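Local coordinates for enoyl-acyl carrier protein reductase (Uncultured bacterium, PDB 6KIA) that binds NADH and probably uses it to reduce the double bond of enoyl-acyl carrier protein substrates in fatty acid synthesis, at residues K18-V23 and D151-F156; R80-P85 and A143-M148; G243-I248 and W423-V428; A320-Q325 and Q432-H437. One frame throughout, in Å; residues are numbered along the deposited sequence.

Interaction 1 of 4, residues K18-V23 and D151-F156; sequences KGDVFV and DGANAF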
loop_
_atom_site.group_PDB
_atom_site.type_symbol
_atom_site.label_atom_id
_atom_site.label_comp_id
_atom_site.label_asym_id
_atom_site.label_seq_id
_atom_site.Cartn_x
_atom_site.Cartn_y
_atom_site.Cartn_z
ATOM N N LYS A 18 -5.265 23.778 12.854
ATOM C CA LYS A 18 -4.486 24.777 12.115
ATOM C C LYS A 18 -3.096 24.999 12.718
ATOM O O LYS A 18 -2.970 25.204 13.926
ATOM C CB LYS A 18 -5.241 26.110 12.099
ATOM C CG LYS A 18 -4.789 27.098 11.033
ATOM C CD LYS A 18 -5.377 28.477 11.311
ATOM C CE LYS A 18 -5.103 28.912 12.746
ATOM N NZ LYS A 18 -5.802 30.183 13.094
ATOM N N GLY A 19 -2.067 24.960 11.869
ATOM C CA GLY A 19 -0.704 25.167 12.309
ATOM C C GLY A 19 0.071 23.873 12.459
ATOM O O GLY A 19 1.310 23.873 12.372
ATOM N N ASP A 20 -0.646 22.782 12.724
ATOM C CA ASP A 20 -0.022 21.463 12.780
ATOM C C ASP A 20 0.321 21.032 11.360
ATOM O O ASP A 20 -0.294 21.502 10.408
ATOM C CB ASP A 20 -0.941 20.455 13.466
ATOM C CG ASP A 20 -1.174 20.798 14.926
ATOM O OD1 ASP A 20 -0.291 21.451 15.540
ATOM O OD2 ASP A 20 -2.245 20.445 15.453
ATOM N N VAL A 21 1.316 20.159 11.213
ATOM C CA VAL A 21 1.892 19.895 9.896
ATOM C C VAL A 21 1.760 18.425 9.528
ATOM O O VAL A 21 2.119 17.550 10.303
ATOM C CB VAL A 21 3.380 20.281 9.844
ATOM C CG1 VAL A 21 3.982 20.038 8.459
ATOM C CG2 VAL A 21 3.537 21.772 10.220
ATOM N N PHE A 22 1.208 18.181 8.348
ATOM C CA PHE A 22 1.052 16.834 7.824
ATOM C C PHE A 22 2.070 16.606 6.721
ATOM O O PHE A 22 2.125 17.374 5.758
ATOM C CB PHE A 22 -0.372 16.630 7.292
ATOM C CG PHE A 22 -0.613 15.261 6.710
ATOM C CD1 PHE A 22 -0.346 15.004 5.377
ATOM C CD2 PHE A 22 -1.144 14.246 7.496
ATOM C CE1 PHE A 22 -0.581 13.731 4.833
ATOM C CE2 PHE A 22 -1.397 12.985 6.970
ATOM C CZ PHE A 22 -1.111 12.726 5.636
ATOM N N VAL A 23 2.885 15.556 6.858
ATOM C CA VAL A 23 3.943 15.304 5.901
ATOM C C VAL A 23 3.677 14.005 5.161
ATOM O O VAL A 23 3.641 12.949 5.777
ATOM C CB VAL A 23 5.320 15.226 6.570
ATOM C CG1 VAL A 23 6.408 15.020 5.507
ATOM C CG2 VAL A 23 5.597 16.505 7.355
ATOM N N ASP A 151 7.856 25.240 17.104
ATOM C CA ASP A 151 7.701 24.708 18.447
ATOM C C ASP A 151 6.233 24.709 18.821
ATOM O O ASP A 151 5.520 25.697 18.581
ATOM C CB ASP A 151 8.454 25.552 19.500
ATOM C CG ASP A 151 9.956 25.488 19.355
ATOM O OD1 ASP A 151 10.444 24.627 18.613
ATOM O OD2 ASP A 151 10.664 26.298 20.017
ATOM N N GLY A 152 5.792 23.645 19.470
ATOM C CA GLY A 152 4.419 23.589 19.929
ATOM C C GLY A 152 3.495 22.893 18.943
ATOM O O GLY A 152 2.379 22.545 19.292
ATOM N N ALA A 153 3.939 22.717 17.711
ATOM C CA ALA A 153 3.079 22.046 16.727
ATOM C C ALA A 153 3.019 20.537 16.909
ATOM O O ALA A 153 3.906 19.909 17.504
ATOM C CB ALA A 153 3.524 22.376 15.350
ATOM N N ASN A 154 1.934 19.971 16.394
ATOM C CA ASN A 154 1.822 18.526 16.212
ATOM C C ASN A 154 2.279 18.196 14.816
ATOM O O ASN A 154 2.078 18.989 13.906
ATOM C CB ASN A 154 0.381 18.060 16.431
ATOM C CG ASN A 154 -0.121 18.334 17.838
ATOM O OD1 ASN A 154 0.648 18.326 18.790
ATOM N ND2 ASN A 154 -1.431 18.553 17.970
ATOM N N ALA A 155 2.922 17.042 14.645
ATOM C CA ALA A 155 3.354 16.610 13.334
ATOM C C ALA A 155 2.858 15.169 13.067
ATOM O O ALA A 155 2.918 14.284 13.932
ATOM C CB ALA A 155 4.879 16.696 13.200
ATOM N N PHE A 156 2.411 14.963 11.839
ATOM C CA PHE A 156 1.843 13.702 11.368
ATOM C C PHE A 156 2.637 13.315 10.127
ATOM O O PHE A 156 2.507 13.941 9.067
ATOM C CB PHE A 156 0.342 13.923 11.051
ATOM C CG PHE A 156 -0.467 12.668 10.784
ATOM C CD1 PHE A 156 -1.802 12.614 11.172
ATOM C CD2 PHE A 156 0.114 11.523 10.264
ATOM C CE1 PHE A 156 -2.578 11.453 10.943
ATOM C CE2 PHE A 156 -0.655 10.368 10.037
ATOM C CZ PHE A 156 -1.981 10.346 10.396
#
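Two pairs of side chains lie alongside each other where the segment Lys-18 to Val-23 meets Asp-151 to Phe-156: an acid with an amide at the strand entrance, then two phenylalanines. Asp-20 and Asn-154 point the same way, each with CG anti to its carbonyl carbon. Asp-20 OD1 accepts the backbone N of Asn-154 at 2.8 Å in an almost straight bond that arrives from above the carboxylate plane. Asp-20 OD2 is met only weakly by Asn-154 ND2 at 3.3 Å and also accepts the backbone N of Arg-17, while Asn-154 OD1 is taken by the backbone N of Gln-233. The backbones then zip together as parallel strands: Val-21 N gives to Asn-154 O at 3.0 Å, Phe-156 N to Val-21 O at 3.0 Å, and Val-23 N to Phe-156 O at 2.8 Å. Phe-22 and Phe-156 share one face of the sheet, both with CG anti to the backbone N, so the rings lie side by side. The rings are oblique, their planes 57° apart; Phe-22 CE2 stands over the centre of the Phe-156 ring, and Phe-22 CD2 comes to 3.7 Å from Phe-156 CG. Leu-37 of helix 34-43 touches both rings. Val-21 and Ala-155 project from the other face. Strand 21-25 is flanked by 155-159 here and by 47-56 on its other edge, the central place of the first strand in a Rossmann fold, where the parallel sheet reverses its direction of growth.

Interaction 2 of 4, residues R80-P85 and A143-M148; sequences RIINVP and AELDGM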
loop_
_atom_site.group_PDB
_atom_site.type_symbol
_atom_site.label_atom_id
_atom_site.label_comp_id
_atom_site.label_asym_id
_atom_site.label_seq_id
_atom_site.Cartn_x
_atom_site.Cartn_y
_atom_site.Cartn_z
ATOM N N ARG A 80 3.241 22.356 -0.075
ATOM C CA ARG A 80 4.622 22.466 -0.513
ATOM C C ARG A 80 5.294 21.113 -0.685
ATOM O O ARG A 80 5.047 20.184 0.078
ATOM C CB ARG A 80 5.438 23.282 0.482
ATOM C CG ARG A 80 5.239 24.785 0.397
ATOM C CD ARG A 80 6.510 25.473 0.855
ATOM N NE ARG A 80 7.671 24.788 0.292
ATOM C CZ ARG A 80 8.886 24.798 0.829
ATOM N NH1 ARG A 80 9.877 24.140 0.242
ATOM N NH2 ARG A 80 9.106 25.466 1.953
ATOM N N ILE A 81 6.113 21.003 -1.722
ATOM C CA ILE A 81 6.935 19.817 -1.916
ATOM C C ILE A 81 8.385 20.206 -1.724
ATOM O O ILE A 81 8.839 21.207 -2.269
ATOM C CB ILE A 81 6.698 19.166 -3.286
ATOM C CG1 ILE A 81 5.490 18.242 -3.162
ATOM C CG2 ILE A 81 7.877 18.304 -3.722
ATOM C CD1 ILE A 81 4.663 18.145 -4.368
ATOM N N ILE A 82 9.097 19.442 -0.902
ATOM C CA ILE A 82 10.516 19.702 -0.674
ATOM C C ILE A 82 11.297 19.056 -1.804
ATOM O O ILE A 82 11.209 17.838 -2.017
ATOM C CB ILE A 82 10.964 19.181 0.701
ATOM C CG1 ILE A 82 10.219 19.947 1.802
ATOM C CG2 ILE A 82 12.483 19.314 0.869
ATOM C CD1 ILE A 82 10.459 19.430 3.198
ATOM N N ASN A 83 12.015 19.872 -2.574
ATOM C CA ASN A 83 12.531 19.401 -3.856
ATOM C C ASN A 83 13.875 18.682 -3.714
ATOM O O ASN A 83 14.923 19.191 -4.111
ATOM C CB ASN A 83 12.675 20.561 -4.839
ATOM C CG ASN A 83 12.729 20.093 -6.273
ATOM O OD1 ASN A 83 12.678 18.891 -6.545
ATOM N ND2 ASN A 83 12.889 21.034 -7.199
ATOM N N VAL A 84 13.815 17.474 -3.171
ATOM C CA VAL A 84 14.971 16.605 -3.036
ATOM C C VAL A 84 14.547 15.233 -3.570
ATOM O O VAL A 84 13.473 14.750 -3.220
ATOM C CB VAL A 84 15.448 16.506 -1.582
ATOM C CG1 VAL A 84 16.530 15.442 -1.434
ATOM C CG2 VAL A 84 15.922 17.879 -1.081
ATOM N N PRO A 85 15.347 14.641 -4.476
ATOM C CA PRO A 85 14.896 13.366 -5.061
ATOM C C PRO A 85 14.999 12.183 -4.095
ATOM O O PRO A 85 16.057 11.548 -3.995
ATOM C CB PRO A 85 15.828 13.182 -6.263
ATOM C CG PRO A 85 17.054 13.978 -5.918
ATOM C CD PRO A 85 16.583 15.145 -5.106
ATOM N N ALA A 143 16.082 18.633 7.269
ATOM C CA ALA A 143 16.704 19.930 7.558
ATOM C C ALA A 143 15.779 21.041 7.100
ATOM O O ALA A 143 15.498 21.987 7.865
ATOM C CB ALA A 143 18.050 20.049 6.877
ATOM N N GLU A 144 15.225 20.890 5.894
ATOM C CA GLU A 144 14.307 21.907 5.379
ATOM C C GLU A 144 12.963 21.933 6.130
ATOM O O GLU A 144 12.421 23.000 6.440
ATOM C CB GLU A 144 14.073 21.693 3.887
ATOM C CG GLU A 144 13.410 22.866 3.206
ATOM C CD GLU A 144 13.419 22.742 1.698
ATOM O OE1 GLU A 144 14.398 22.191 1.156
ATOM O OE2 GLU A 144 12.443 23.186 1.058
ATOM N N LEU A 145 12.436 20.755 6.440
ATOM C CA LEU A 145 11.164 20.626 7.126
ATOM C C LEU A 145 11.226 21.191 8.546
ATOM O O LEU A 145 10.253 21.749 9.040
ATOM C CB LEU A 145 10.758 19.160 7.176
ATOM C CG LEU A 145 9.380 18.838 7.727
ATOM C CD1 LEU A 145 8.274 19.394 6.831
ATOM C CD2 LEU A 145 9.278 17.331 7.890
ATOM N N ASP A 146 12.368 21.013 9.207
ATOM C CA ASP A 146 12.514 21.461 10.590
ATOM C C ASP A 146 12.180 22.944 10.701
ATOM O O ASP A 146 11.525 23.368 11.647
ATOM C CB ASP A 146 13.933 21.188 11.105
ATOM C CG ASP A 146 14.109 21.599 12.550
ATOM O OD1 ASP A 146 13.551 20.916 13.442
ATOM O OD2 ASP A 146 14.816 22.596 12.791
ATOM N N GLY A 147 12.594 23.717 9.705
ATOM C CA GLY A 147 12.338 25.148 9.700
ATOM C C GLY A 147 10.887 25.508 9.468
ATOM O O GLY A 147 10.473 26.644 9.699
ATOM N N MET A 148 10.106 24.532 9.021
ATOM C CA MET A 148 8.699 24.744 8.700
ATOM C C MET A 148 7.715 24.332 9.802
ATOM O O MET A 148 6.528 24.634 9.708
ATOM C CB MET A 148 8.330 23.963 7.429
ATOM C CG MET A 148 9.262 24.160 6.262
ATOM S SD MET A 148 8.606 23.166 4.897
ATOM C CE MET A 148 10.025 23.075 3.821
HETATM O O HOH W 1 12.880 22.352 -1.665
#
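Glu-144, near the end of helix 120-146, reaches toward Ile-82 and Arg-80 of strand 80-83. Its CB lies 4.2 Å from Ile-82 CG2. With CG anti to the backbone N (chi1 -166°) and the chain extended from there, the carboxylate is carried out to the strand. CD passes 3.6 Å from Ile-82 CG2, so the acid meets the methyl branch tip to tip, and OE1 rests against the same methyl at 3.5 Å. OE2 does the polar work: it takes a 2.9 Å salt-bridge hydrogen bond from Arg-80 NH1, with the oxygen in the plane of the guanidinium and NH1 nearly along its C-O axis. The two flat groups are close to coplanar, 30° apart, although the side chains that carry them cross at about a right angle. The same oxygen accepts a hydrogen bond from a water, which in turn accepts one from the backbone N of Asn-83, the centre of an inverse gamma turn. Met-148 approaches the guanidinium obliquely. Its methyl CE is pressed to 3.2 Å from Arg-80 NH2 and also touches Ile-82 CD1 at 3.7 Å, tip to tip, while Leu-145 CB lies 4.0 Å from Ile-82 CD1. Val-141 of the helix and Val-49 of the adjacent strand also border Ile-82. The apolar contacts beside the ion pair join the helix to the outer parallel strand of the Rossmann sheet. OE2 is gripped from two directions, by a cation and by water, which probably favours the ionised carboxylate.

Interaction 3 of 4, residues G243-I248 and W423-V428; sequences GTEILI and WLSHDV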
loop_
_atom_site.group_PDB
_atom_site.type_symbol
_atom_site.label_atom_id
_atom_site.label_comp_id
_atom_site.label_asym_id
_atom_site.label_seq_id
_atom_site.Cartn_x
_atom_site.Cartn_y
_atom_site.Cartn_z
ATOM N N GLY A 243 -3.222 -9.182 4.727
ATOM C CA GLY A 243 -4.521 -9.827 4.660
ATOM C C GLY A 243 -5.595 -9.010 5.351
ATOM O O GLY A 243 -5.310 -8.084 6.123
ATOM N N THR A 244 -6.852 -9.379 5.114
ATOM C CA THR A 244 -7.982 -8.575 5.576
ATOM C C THR A 244 -9.176 -9.461 5.989
ATOM O O THR A 244 -9.439 -10.475 5.344
ATOM C CB THR A 244 -8.420 -7.614 4.451
ATOM O OG1 THR A 244 -7.311 -6.783 4.083
ATOM C CG2 THR A 244 -9.623 -6.761 4.870
ATOM N N GLU A 245 -9.886 -9.085 7.060
ATOM C CA GLU A 245 -11.100 -9.824 7.419
ATOM C C GLU A 245 -12.267 -9.351 6.584
ATOM O O GLU A 245 -12.602 -8.140 6.525
ATOM C CB GLU A 245 -11.442 -9.664 8.901
ATOM C CG GLU A 245 -10.386 -10.196 9.844
ATOM C CD GLU A 245 -10.758 -10.033 11.308
ATOM O OE1 GLU A 245 -10.984 -8.888 11.727
ATOM O OE2 GLU A 245 -10.822 -11.042 12.040
ATOM N N ILE A 246 -12.907 -10.311 5.935
ATOM C CA ILE A 246 -14.053 -10.014 5.104
ATOM C C ILE A 246 -15.171 -10.999 5.448
ATOM O O ILE A 246 -14.889 -12.045 6.016
ATOM C CB ILE A 246 -13.690 -10.098 3.609
ATOM C CG1 ILE A 246 -13.519 -11.564 3.145
ATOM C CG2 ILE A 246 -12.459 -9.231 3.284
ATOM C CD1 ILE A 246 -13.126 -11.701 1.665
ATOM N N LEU A 247 -16.407 -10.680 5.073
ATOM C CA LEU A 247 -17.547 -11.553 5.360
ATOM C C LEU A 247 -17.501 -12.864 4.566
ATOM O O LEU A 247 -17.656 -12.872 3.349
ATOM C CB LEU A 247 -18.846 -10.833 5.039
ATOM C CG LEU A 247 -19.208 -9.879 6.174
ATOM C CD1 LEU A 247 -20.392 -8.994 5.806
ATOM C CD2 LEU A 247 -19.538 -10.661 7.431
ATOM N N ILE A 248 -17.288 -13.954 5.293
ATOM C CA ILE A 248 -17.361 -15.327 4.773
ATOM C C ILE A 248 -18.322 -16.061 5.717
ATOM O O ILE A 248 -18.116 -16.078 6.944
ATOM C CB ILE A 248 -15.959 -15.996 4.722
ATOM C CG1 ILE A 248 -15.059 -15.221 3.747
ATOM C CG2 ILE A 248 -16.077 -17.466 4.273
ATOM C CD1 ILE A 248 -13.575 -15.608 3.750
ATOM N N TRP A 423 -5.199 -3.678 12.197
ATOM C CA TRP A 423 -5.926 -4.024 10.976
ATOM C C TRP A 423 -7.206 -3.196 10.848
ATOM O O TRP A 423 -8.015 -3.119 11.794
ATOM C CB TRP A 423 -6.279 -5.517 10.953
ATOM C CG TRP A 423 -5.291 -6.468 10.345
ATOM C CD1 TRP A 423 -5.416 -7.127 9.148
ATOM C CD2 TRP A 423 -4.052 -6.919 10.918
ATOM N NE1 TRP A 423 -4.354 -7.964 8.957
ATOM C CE2 TRP A 423 -3.481 -7.841 10.008
ATOM C CE3 TRP A 423 -3.364 -6.623 12.096
ATOM C CZ2 TRP A 423 -2.260 -8.477 10.250
ATOM C CZ3 TRP A 423 -2.143 -7.274 12.339
ATOM C CH2 TRP A 423 -1.607 -8.178 11.423
ATOM N N LEU A 424 -7.404 -2.618 9.661
ATOM C CA LEU A 424 -8.664 -1.989 9.289
ATOM C C LEU A 424 -9.357 -2.938 8.320
ATOM O O LEU A 424 -9.029 -2.956 7.134
ATOM C CB LEU A 424 -8.419 -0.624 8.630
ATOM C CG LEU A 424 -7.541 0.339 9.445
ATOM C CD1 LEU A 424 -7.405 1.660 8.709
ATOM C CD2 LEU A 424 -8.182 0.563 10.820
ATOM N N SER A 425 -10.263 -3.780 8.817
ATOM C CA SER A 425 -10.946 -4.735 7.931
ATOM C C SER A 425 -12.313 -4.203 7.493
ATOM O O SER A 425 -12.660 -3.066 7.819
ATOM C CB SER A 425 -11.057 -6.102 8.619
ATOM O OG SER A 425 -9.747 -6.660 8.733
ATOM N N HIS A 426 -13.094 -5.005 6.752
ATOM C CA HIS A 426 -14.336 -4.509 6.195
ATOM C C HIS A 426 -15.337 -4.072 7.248
ATOM O O HIS A 426 -16.175 -3.226 6.965
ATOM C CB HIS A 426 -15.012 -5.566 5.308
ATOM C CG HIS A 426 -14.323 -5.768 4.003
ATOM N ND1 HIS A 426 -14.849 -6.555 2.991
ATOM C CD2 HIS A 426 -13.150 -5.287 3.525
ATOM C CE1 HIS A 426 -14.022 -6.557 1.964
ATOM N NE2 HIS A 426 -12.979 -5.790 2.256
ATOM N N ASP A 427 -15.266 -4.681 8.429
ATOM C CA ASP A 427 -16.230 -4.360 9.473
ATOM C C ASP A 427 -16.116 -2.899 9.920
ATOM O O ASP A 427 -17.088 -2.124 9.825
ATOM C CB ASP A 427 -16.099 -5.322 10.678
ATOM C CG ASP A 427 -14.738 -5.280 11.362
ATOM O OD1 ASP A 427 -13.684 -5.093 10.704
ATOM O OD2 ASP A 427 -14.729 -5.419 12.603
ATOM N N VAL A 428 -14.924 -2.492 10.317
ATOM C CA VAL A 428 -14.769 -1.135 10.857
ATOM C C VAL A 428 -14.847 -0.090 9.732
ATOM O O VAL A 428 -15.326 1.024 9.930
ATOM C CB VAL A 428 -13.470 -1.017 11.652
ATOM C CG1 VAL A 428 -12.230 -1.074 10.731
ATOM C CG2 VAL A 428 -13.485 0.273 12.504
HETATM O O HOH W 2 -7.210 -5.104 6.453
HETATM O O HOH W 3 -9.441 -6.643 11.352
HETATM O O HOH W 4 -16.922 -8.017 4.098
#
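His-426, Glu-245 and Ser-425 give up the most surface here, where strand 244-248 runs past the start of helix 426-436. Ser-425 occupies the N-cap position, yet its hydroxyl makes no capping bond. With OG anti to the carbonyl carbon it turns to the strand and accepts the backbone N of Glu-245 at 2.9 Å. The next link runs the other way, His-426 N giving to Glu-245 O at 3.2 Å, nearly along the C=O axis. Glu-245 thus has both backbone polar groups gripped by the helix start. Its extended side chain packs CB 3.5 Å from Ser-425 OG; OE1 accepts a hydrogen bond from a water that also lies 2.6 Å from Ser-425 OG, and forms a salt bridge with Arg-8, which pairs with Asp-427 too. The His-426 imidazole lies beside Ile-246, whose CG2 sits over one ring face, 3.5 Å from the centroid in a CH-pi contact. At the ring edge, ND1 is linked through a water to the backbone N of Leu-247. Around this junction, strand 251-255 pairs with 244-248 as the second arm of a beta-hairpin, helix 309-315 packs on His-426 through Leu-309 and Ala-312, and Leu-424, beside strand 421-423 of the large sheet, bonds by its backbone to Asn-287 of strand 283-287.

Interaction 4 of 4, residues A320-Q325 and Q432-H437; sequences AWAEAQ and QLNLMH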
loop_
_atom_site.group_PDB
_atom_site.type_symbol
_atom_site.label_atom_id
_atom_site.label_comp_id
_atom_site.label_asym_id
_atom_site.label_seq_id
_atom_site.Cartn_x
_atom_site.Cartn_y
_atom_site.Cartn_z
ATOM N N ALA A 320 -30.132 3.884 3.953
ATOM C CA ALA A 320 -30.334 4.373 2.596
ATOM C C ALA A 320 -29.044 4.544 1.783
ATOM O O ALA A 320 -29.018 4.213 0.587
ATOM C CB ALA A 320 -31.097 5.679 2.644
ATOM N N TRP A 321 -27.974 5.063 2.392
ATOM C CA TRP A 321 -26.761 5.287 1.610
ATOM C C TRP A 321 -26.146 3.946 1.139
ATOM O O TRP A 321 -25.693 3.819 -0.019
ATOM C CB TRP A 321 -25.729 6.128 2.411
ATOM C CG TRP A 321 -24.404 6.264 1.676
ATOM C CD1 TRP A 321 -24.110 7.141 0.685
ATOM C CD2 TRP A 321 -23.239 5.450 1.859
ATOM N NE1 TRP A 321 -22.826 6.929 0.226
ATOM C CE2 TRP A 321 -22.272 5.899 0.939
ATOM C CE3 TRP A 321 -22.921 4.388 2.719
ATOM C CZ2 TRP A 321 -20.998 5.325 0.852
ATOM C CZ3 TRP A 321 -21.671 3.804 2.610
ATOM C CH2 TRP A 321 -20.726 4.276 1.686
ATOM N N ALA A 322 -26.137 2.956 2.024
ATOM C CA ALA A 322 -25.590 1.636 1.669
ATOM C C ALA A 322 -26.398 1.037 0.522
ATOM O O ALA A 322 -25.845 0.457 -0.422
ATOM C CB ALA A 322 -25.594 0.711 2.870
ATOM N N GLU A 323 -27.708 1.217 0.594
ATOM C CA GLU A 323 -28.602 0.734 -0.440
ATOM C C GLU A 323 -28.272 1.429 -1.763
ATOM O O GLU A 323 -28.258 0.803 -2.826
ATOM C CB GLU A 323 -30.063 0.970 -0.013
ATOM C CG GLU A 323 -31.096 0.191 -0.825
ATOM C CD GLU A 323 -32.492 0.323 -0.234
ATOM O OE1 GLU A 323 -32.820 -0.404 0.734
ATOM O OE2 GLU A 323 -33.233 1.188 -0.727
ATOM N N ALA A 324 -27.981 2.725 -1.696
ATOM C CA ALA A 324 -27.595 3.485 -2.874
ATOM C C ALA A 324 -26.272 2.973 -3.476
ATOM O O ALA A 324 -26.057 3.062 -4.705
ATOM C CB ALA A 324 -27.490 4.978 -2.513
ATOM N N GLN A 325 -25.389 2.458 -2.625
ATOM C CA GLN A 325 -24.118 1.899 -3.107
ATOM C C GLN A 325 -24.361 0.601 -3.844
ATOM O O GLN A 325 -23.738 0.341 -4.887
ATOM C CB GLN A 325 -23.129 1.654 -1.967
ATOM C CG GLN A 325 -22.733 2.924 -1.269
ATOM C CD GLN A 325 -22.374 4.000 -2.256
ATOM O OE1 GLN A 325 -21.477 3.834 -3.085
ATOM N NE2 GLN A 325 -23.125 5.098 -2.219
ATOM N N GLN A 432 -17.548 2.971 9.728
ATOM C CA GLN A 432 -17.126 4.340 9.431
ATOM C C GLN A 432 -17.926 4.929 8.238
ATOM O O GLN A 432 -18.408 6.064 8.294
ATOM C CB GLN A 432 -15.605 4.392 9.141
ATOM C CG GLN A 432 -15.205 5.741 8.671
ATOM C CD GLN A 432 -15.151 6.754 9.819
ATOM O OE1 GLN A 432 -14.595 6.481 10.880
ATOM N NE2 GLN A 432 -15.870 7.843 9.660
ATOM N N LEU A 433 -18.098 4.160 7.165
ATOM C CA LEU A 433 -18.759 4.709 5.984
ATOM C C LEU A 433 -20.263 4.937 6.227
ATOM O O LEU A 433 -20.826 5.945 5.796
ATOM C CB LEU A 433 -18.587 3.754 4.798
ATOM C CG LEU A 433 -17.187 3.708 4.169
ATOM C CD1 LEU A 433 -17.023 2.475 3.290
ATOM C CD2 LEU A 433 -16.996 5.002 3.373
ATOM N N ASN A 434 -20.897 4.040 6.965
ATOM C CA ASN A 434 -22.314 4.221 7.244
ATOM C C ASN A 434 -22.503 5.408 8.172
ATOM O O ASN A 434 -23.440 6.176 8.000
ATOM C CB ASN A 434 -22.928 2.943 7.794
ATOM C CG ASN A 434 -23.231 1.933 6.685
ATOM O OD1 ASN A 434 -23.478 2.308 5.525
ATOM N ND2 ASN A 434 -23.159 0.658 7.022
ATOM N N LEU A 435 -21.559 5.594 9.099
ATOM C CA LEU A 435 -21.670 6.694 10.054
ATOM C C LEU A 435 -21.482 8.056 9.379
ATOM O O LEU A 435 -22.268 8.976 9.618
ATOM C CB LEU A 435 -20.646 6.503 11.174
ATOM C CG LEU A 435 -20.598 7.526 12.306
ATOM C CD1 LEU A 435 -21.823 7.342 13.185
ATOM C CD2 LEU A 435 -19.320 7.275 13.082
ATOM N N MET A 436 -20.476 8.167 8.509
ATOM C CA MET A 436 -20.252 9.356 7.685
ATOM C C MET A 436 -21.428 9.764 6.854
ATOM O O MET A 436 -21.567 10.942 6.537
ATOM C CB MET A 436 -19.071 9.159 6.718
ATOM C CG MET A 436 -17.794 8.740 7.336
ATOM S SD MET A 436 -16.661 8.263 6.029
ATOM C CE MET A 436 -16.392 9.811 5.162
ATOM N N HIS A 437 -22.260 8.795 6.468
ATOM C CA HIS A 437 -23.347 9.077 5.543
ATOM C C HIS A 437 -24.695 8.950 6.233
ATOM O O HIS A 437 -25.716 8.744 5.574
ATOM C CB HIS A 437 -23.294 8.121 4.344
ATOM C CG HIS A 437 -22.122 8.349 3.448
ATOM N ND1 HIS A 437 -20.907 7.740 3.660
ATOM C CD2 HIS A 437 -21.968 9.129 2.348
ATOM C CE1 HIS A 437 -20.055 8.123 2.725
ATOM N NE2 HIS A 437 -20.672 8.968 1.919
HETATM O O HOH W 5 -27.903 6.638 4.877
HETATM O O HOH W 6 -25.966 3.448 5.058
#
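Trp-321 sets CG anti to its backbone N (chi1 174°), sending the indole out from helix 320-331, while His-437 holds CG anti to its carbonyl carbon (chi1 -68°) and swings the imidazole back along helix 426-436. The rings meet as a face-to-face stack. The five-membered ring of Trp-321 and the His-437 ring have centroids 3.5 Å apart and planes only 9° from parallel, with Trp-321 CE2 over the centre of the imidazole. His-437 CB continues the overlap as a CH-pi contact over the same indole face. What fixes the imidazole is its own helix: His-437 ND1 donates to Leu-433 O at 2.8 Å, in the ring plane and on a lone pair of the carbonyl, so ND1 carries the proton. On the opposite indole face lies Gln-325 NE2, one turn on from Trp-321. The motif is a steeply inclined helix pair, in which the axes of segments 320-325 and 432-436 approach to 9.8 Å, with the stack at the point where His-437 has just left the helix. Farther along the indole, Leu-433 CB touches Trp-321 CZ3 at 3.8 Å, and Asn-434 OD1 sits at the ring edge, 3.5 Å from Trp-321 CE3, its amide nearly perpendicular to the indole. Asn-434 ND2 bonds to Leu-313 O and Glu-316 O, which hold that amide. Two waters bridge the segments: one accepts Trp-321 N and donates to His-437 O; the other accepts Ala-322 N and donates to Asn-434 OD1, 2.8 Å away.

From the N terminus, interaction 1 opens at strand 21-25 and closes when the chain returns as strand 155-159. Interaction 2 falls within that loop, joining strand 80-83 to the end of helix 120-146, which leads into strand 155-159. The two contacts touch, Val-23 CG2 lying 3.8 Å from Leu-145 CD2, and both reach the same Rossmann sheet. Interactions 3 and 4 come after both have closed, and they cross each other: 3 opens at 243-248 and 4 at 320-325, then 3 closes at 423-428 and 4 at 432-437. Helix 426-436 serves both, its start held by the hairpin strand and its end by helix 320-331; the centres of interactions 3 and 4 lie about 17 Å apart.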